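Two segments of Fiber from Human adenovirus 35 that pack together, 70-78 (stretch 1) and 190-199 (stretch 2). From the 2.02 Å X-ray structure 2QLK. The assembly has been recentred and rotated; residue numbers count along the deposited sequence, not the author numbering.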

ATOM      1  N   THR A  70     -18.220   2.437 -25.141  1.00 36.39           N
ATOM      2  CA  THR A  70     -18.488   3.625 -24.343  1.00 35.97           C
ATOM      3  C   THR A  70     -17.484   3.752 -23.198  1.00 36.11           C
ATOM      4  O   THR A  70     -16.883   4.813 -22.994  1.00 36.78           O
ATOM      5  CB  THR A  70     -19.911   3.606 -23.737  1.00 38.50           C
ATOM      6  OG1 THR A  70     -20.885   3.498 -24.792  1.00 40.38           O
ATOM      7  CG2 THR A  70     -20.167   4.899 -22.948  1.00 37.04           C
ATOM      8  N   VAL A  71     -17.312   2.678 -22.438  1.00 30.51           N
ATOM      9  CA  VAL A  71     -16.371   2.722 -21.341  1.00 27.54           C
ATOM     10  C   VAL A  71     -14.982   3.077 -21.905  1.00 28.22           C
ATOM     11  O   VAL A  71     -14.332   4.027 -21.452  1.00 27.34           O
ATOM     12  CB  VAL A  71     -16.329   1.359 -20.606  1.00 30.55           C
ATOM     13  CG1 VAL A  71     -15.186   1.341 -19.582  1.00 28.98           C
ATOM     14  CG2 VAL A  71     -17.677   1.114 -19.908  1.00 26.26           C
ATOM     15  N   ASN A  72     -14.557   2.356 -22.937  1.00 30.61           N
ATOM     16  CA  ASN A  72     -13.231   2.581 -23.490  1.00 30.18           C
ATOM     17  C   ASN A  72     -13.036   3.855 -24.304  1.00 29.99           C
ATOM     18  O   ASN A  72     -12.100   3.974 -25.092  1.00 29.25           O
ATOM     19  CB  ASN A  72     -12.803   1.332 -24.260  1.00 27.27           C
ATOM     20  CG  ASN A  72     -12.765   0.108 -23.362  1.00 28.93           C
ATOM     21  OD1 ASN A  72     -12.385   0.205 -22.190  1.00 27.49           O
ATOM     22  ND2 ASN A  72     -13.172  -1.035 -23.890  1.00 23.58           N
ATOM     23  N   GLN A  73     -13.906   4.828 -24.056  1.00 35.96           N
ATOM     24  CA  GLN A  73     -13.844   6.113 -24.728  1.00 38.41           C
ATOM     25  C   GLN A  73     -13.867   7.209 -23.652  1.00 37.89           C
ATOM     26  O   GLN A  73     -13.669   8.390 -23.940  1.00 36.49           O
ATOM     27  CB  GLN A  73     -15.037   6.254 -25.681  1.00 79.68           C
ATOM     28  CG  GLN A  73     -14.975   7.450 -26.617  1.00 86.27           C
ATOM     29  CD  GLN A  73     -15.833   7.257 -27.862  1.00 89.97           C
ATOM     30  OE1 GLN A  73     -16.998   6.868 -27.773  1.00 91.60           O
ATOM     31  NE2 GLN A  73     -15.256   7.534 -29.030  1.00 90.97           N
ATOM     32  N   MET A  74     -14.101   6.803 -22.404  1.00 31.39           N
ATOM     33  CA  MET A  74     -14.147   7.778 -21.312  1.00 30.95           C
ATOM     34  C   MET A  74     -12.829   8.546 -21.164  1.00 29.75           C
ATOM     35  O   MET A  74     -12.813   9.705 -20.722  1.00 28.94           O
ATOM     36  CB  MET A  74     -14.496   7.089 -19.993  1.00 32.78           C
ATOM     37  CG  MET A  74     -15.921   6.561 -19.957  1.00 38.97           C
ATOM     38  SD  MET A  74     -16.351   5.820 -18.362  1.00 38.23           S
ATOM     39  CE  MET A  74     -16.323   7.352 -17.322  1.00 38.22           C
ATOM     40  N   PHE A  75     -11.723   7.910 -21.532  1.00 30.18           N
ATOM     41  CA  PHE A  75     -10.437   8.573 -21.404  1.00 32.34           C
ATOM     42  C   PHE A  75     -10.023   9.421 -22.616  1.00 35.28           C
ATOM     43  O   PHE A  75      -8.838   9.684 -22.807  1.00 35.39           O
ATOM     44  CB  PHE A  75      -9.348   7.551 -21.006  1.00 32.22           C
ATOM     45  CG  PHE A  75      -9.466   7.062 -19.557  1.00 30.71           C
ATOM     46  CD1 PHE A  75     -10.414   7.614 -18.690  1.00 32.62           C
ATOM     47  CD2 PHE A  75      -8.615   6.064 -19.061  1.00 33.85           C
ATOM     48  CE1 PHE A  75     -10.514   7.176 -17.337  1.00 35.92           C
ATOM     49  CE2 PHE A  75      -8.706   5.617 -17.712  1.00 33.05           C
ATOM     50  CZ  PHE A  75      -9.653   6.174 -16.857  1.00 33.86           C
ATOM     51  N   THR A  76     -11.001   9.828 -23.439  1.00 35.66           N
ATOM     52  CA  THR A  76     -10.719  10.736 -24.561  1.00 36.91           C
ATOM     53  C   THR A  76     -11.009  12.163 -24.037  1.00 37.23           C
ATOM     54  O   THR A  76     -10.756  13.168 -24.711  1.00 36.24           O
ATOM     55  CB  THR A  76     -11.626  10.479 -25.794  1.00 40.96           C
ATOM     56  OG1 THR A  76     -13.001  10.541 -25.400  1.00 43.15           O
ATOM     57  CG2 THR A  76     -11.325   9.121 -26.422  1.00 40.37           C
ATOM     58  N   GLN A  77     -11.536  12.241 -22.823  1.00 34.66           N
ATOM     59  CA  GLN A  77     -11.839  13.527 -22.193  1.00 37.86           C
ATOM     60  C   GLN A  77     -10.850  13.748 -21.045  1.00 38.94           C
ATOM     61  O   GLN A  77     -10.359  12.790 -20.455  1.00 40.37           O
ATOM     62  CB  GLN A  77     -13.268  13.522 -21.656  1.00 55.08           C
ATOM     63  CG  GLN A  77     -13.556  12.347 -20.750  1.00 59.90           C
ATOM     64  CD  GLN A  77     -14.998  11.877 -20.818  1.00 61.94           C
ATOM     65  OE1 GLN A  77     -15.580  11.790 -21.900  1.00 64.80           O
ATOM     66  NE2 GLN A  77     -15.575  11.549 -19.660  1.00 62.66           N
ATOM     67  N   LYS A  78     -10.566  15.004 -20.729  1.00 40.48           N
ATOM     68  CA  LYS A  78      -9.622  15.324 -19.667  1.00 40.88           C
ATOM     69  C   LYS A  78     -10.156  14.994 -18.272  1.00 39.13           C
ATOM     70  O   LYS A  78      -9.394  14.918 -17.304  1.00 39.05           O
ATOM     71  CB  LYS A  78      -9.248  16.804 -19.736  1.00 78.12           C
ATOM     72  CG  LYS A  78     -10.449  17.736 -19.765  1.00 81.96           C
ATOM     73  CD  LYS A  78     -10.047  19.189 -19.533  1.00 85.69           C
ATOM     74  CE  LYS A  78      -9.601  19.428 -18.091  1.00 86.21           C
ATOM     75  NZ  LYS A  78      -9.216  20.845 -17.835  1.00 88.08           N
ATOM     76  N   SER A 190      -6.369  15.190 -22.552  1.00 43.06           N
ATOM     77  CA  SER A 190      -7.052  13.906 -22.586  1.00 42.22           C
ATOM     78  C   SER A 190      -6.019  12.800 -22.784  1.00 40.00           C
ATOM     79  O   SER A 190      -5.146  12.889 -23.654  1.00 39.76           O
ATOM     80  CB  SER A 190      -8.089  13.876 -23.716  1.00 57.33           C
ATOM     81  OG  SER A 190      -7.474  14.039 -24.975  1.00 61.06           O
ATOM     82  N   PRO A 191      -6.091  11.741 -21.964  1.00 39.61           N
ATOM     83  CA  PRO A 191      -5.093  10.683 -22.157  1.00 37.24           C
ATOM     84  C   PRO A 191      -5.175   9.955 -23.500  1.00 35.67           C
ATOM     85  O   PRO A 191      -4.158   9.494 -24.009  1.00 33.28           O
ATOM     86  CB  PRO A 191      -5.311   9.762 -20.945  1.00 33.61           C
ATOM     87  CG  PRO A 191      -6.672  10.072 -20.469  1.00 34.01           C
ATOM     88  CD  PRO A 191      -6.846  11.546 -20.717  1.00 34.08           C
ATOM     89  N   GLU A 192      -6.369   9.855 -24.083  1.00 30.73           N
ATOM     90  CA  GLU A 192      -6.499   9.180 -25.372  1.00 32.60           C
ATOM     91  C   GLU A 192      -7.270  10.014 -26.395  1.00 33.06           C
ATOM     92  O   GLU A 192      -8.105  10.830 -26.039  1.00 31.75           O
ATOM     93  CB  GLU A 192      -7.205   7.835 -25.208  1.00 39.65           C
ATOM     94  CG  GLU A 192      -6.540   6.889 -24.229  1.00 39.90           C
ATOM     95  CD  GLU A 192      -5.535   5.948 -24.886  1.00 40.76           C
ATOM     96  OE1 GLU A 192      -5.332   6.033 -26.123  1.00 37.42           O
ATOM     97  OE2 GLU A 192      -4.955   5.118 -24.152  1.00 37.05           O
ATOM     98  N   SER A 193      -6.981   9.781 -27.671  1.00 46.69           N
ATOM     99  CA  SER A 193      -7.657  10.479 -28.757  1.00 49.97           C
ATOM    100  C   SER A 193      -8.783   9.598 -29.290  1.00 50.84           C
ATOM    101  O   SER A 193      -9.703  10.080 -29.947  1.00 52.45           O
ATOM    102  CB  SER A 193      -6.668  10.789 -29.877  1.00 64.47           C
ATOM    103  OG  SER A 193      -6.020   9.606 -30.306  1.00 69.10           O
ATOM    104  N   ASN A 194      -8.709   8.301 -29.015  1.00 50.38           N
ATOM    105  CA  ASN A 194      -9.746   7.388 -29.472  1.00 50.79           C
ATOM    106  C   ASN A 194      -9.850   6.135 -28.613  1.00 49.36           C
ATOM    107  O   ASN A 194      -9.049   5.918 -27.701  1.00 49.01           O
ATOM    108  CB  ASN A 194      -9.508   6.990 -30.928  1.00 71.51           C
ATOM    109  CG  ASN A 194     -10.768   6.456 -31.595  1.00 74.51           C
ATOM    110  OD1 ASN A 194     -10.727   5.939 -32.712  1.00 75.27           O
ATOM    111  ND2 ASN A 194     -11.901   6.591 -30.911  1.00 74.95           N
ATOM    112  N   ILE A 195     -10.848   5.314 -28.921  1.00 46.03           N
ATOM    113  CA  ILE A 195     -11.094   4.082 -28.194  1.00 45.00           C
ATOM    114  C   ILE A 195      -9.803   3.353 -27.868  1.00 44.22           C
ATOM    115  O   ILE A 195      -8.930   3.188 -28.732  1.00 43.81           O
ATOM    116  CB  ILE A 195     -12.000   3.134 -28.996  1.00 48.81           C
ATOM    117  CG1 ILE A 195     -13.250   3.880 -29.459  1.00 50.44           C
ATOM    118  CG2 ILE A 195     -12.395   1.957 -28.141  1.00 46.78           C
ATOM    119  CD1 ILE A 195     -14.036   4.539 -28.327  1.00 53.33           C
ATOM    120  N   ALA A 196      -9.694   2.924 -26.612  1.00 33.40           N
ATOM    121  CA  ALA A 196      -8.524   2.202 -26.110  1.00 31.20           C
ATOM    122  C   ALA A 196      -9.013   1.522 -24.852  1.00 30.11           C
ATOM    123  O   ALA A 196      -9.801   2.107 -24.111  1.00 30.77           O
ATOM    124  CB  ALA A 196      -7.406   3.180 -25.779  1.00 55.37           C
ATOM    125  N   THR A 197      -8.562   0.296 -24.602  1.00 34.83           N
ATOM    126  CA  THR A 197      -9.020  -0.439 -23.429  1.00 33.48           C
ATOM    127  C   THR A 197      -8.733   0.322 -22.160  1.00 32.09           C
ATOM    128  O   THR A 197      -7.570   0.593 -21.824  1.00 29.84           O
ATOM    129  CB  THR A 197      -8.357  -1.822 -23.300  1.00 44.42           C
ATOM    130  OG1 THR A 197      -8.471  -2.532 -24.537  1.00 44.61           O
ATOM    131  CG2 THR A 197      -9.049  -2.627 -22.224  1.00 46.07           C
ATOM    132  N   LEU A 198      -9.796   0.678 -21.449  1.00 25.26           N
ATOM    133  CA  LEU A 198      -9.603   1.406 -20.213  1.00 26.09           C
ATOM    134  C   LEU A 198      -9.074   0.392 -19.205  1.00 25.93           C
ATOM    135  O   LEU A 198      -9.580  -0.713 -19.146  1.00 26.52           O
ATOM    136  CB  LEU A 198     -10.924   2.022 -19.740  1.00 27.44           C
ATOM    137  CG  LEU A 198     -10.909   2.686 -18.352  1.00 32.29           C
ATOM    138  CD1 LEU A 198     -12.019   3.719 -18.262  1.00 26.55           C
ATOM    139  CD2 LEU A 198     -11.077   1.611 -17.247  1.00 31.30           C
ATOM    140  N   THR A 199      -8.020   0.750 -18.468  1.00 31.31           N
ATOM    141  CA  THR A 199      -7.473  -0.128 -17.430  1.00 33.64           C
ATOM    142  C   THR A 199      -6.991   0.743 -16.276  1.00 34.63           C
ATOM    143  O   THR A 199      -6.452   1.832 -16.503  1.00 36.69           O
ATOM    144  CB  THR A 199      -6.267  -0.951 -17.917  1.00 32.56           C
ATOM    145  OG1 THR A 199      -5.211  -0.054 -18.285  1.00 37.70           O
ATOM    146  CG2 THR A 199      -6.641  -1.798 -19.125  1.00 29.22           C
TER

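The stretches run in opposite directions: the nearest CA approaches pair Asn72 with Leu198, Gln73 with Ile195, Thr76 with Glu192 and Lys78 with Ser190. Neither contains a regular helix or strand, and only three hydrogen bonds cross between them; all three donors are backbone amides of 190-199.

Asn72 accepts two of them. Asn72 O takes Ala196 N at 3.0 Å with an N-H...O angle of 162°, and Asn72 OD1 takes Leu198 N at 2.7 Å and 173°, nearly linear. Asn72 is in the m rotamer, with its CA-to-CB bond directed toward the other stretch; ND2 is satisfied elsewhere in the structure. Ile195 CA also lies 3.3 Å from Asn72 O, a CA-H...O contact. The third bond, Glu192 N to Phe75 O, is short at 2.8 Å but more bent, at 140°. Glu192 O in turn receives a CA-H...O contact from Thr76 CA (3.0 Å, 159°). Thr76 OG1 is satisfied locally, donating to Gln73 O at 2.7 Å.

Apolar packing lies beside these bonds. Leu198 CD1 sits 3.8 Å from the centroid of the Phe75 ring and 15° off its normal, a CH-pi contact over one face. Pro191 CG packs against Phe75 CB at 3.7 Å.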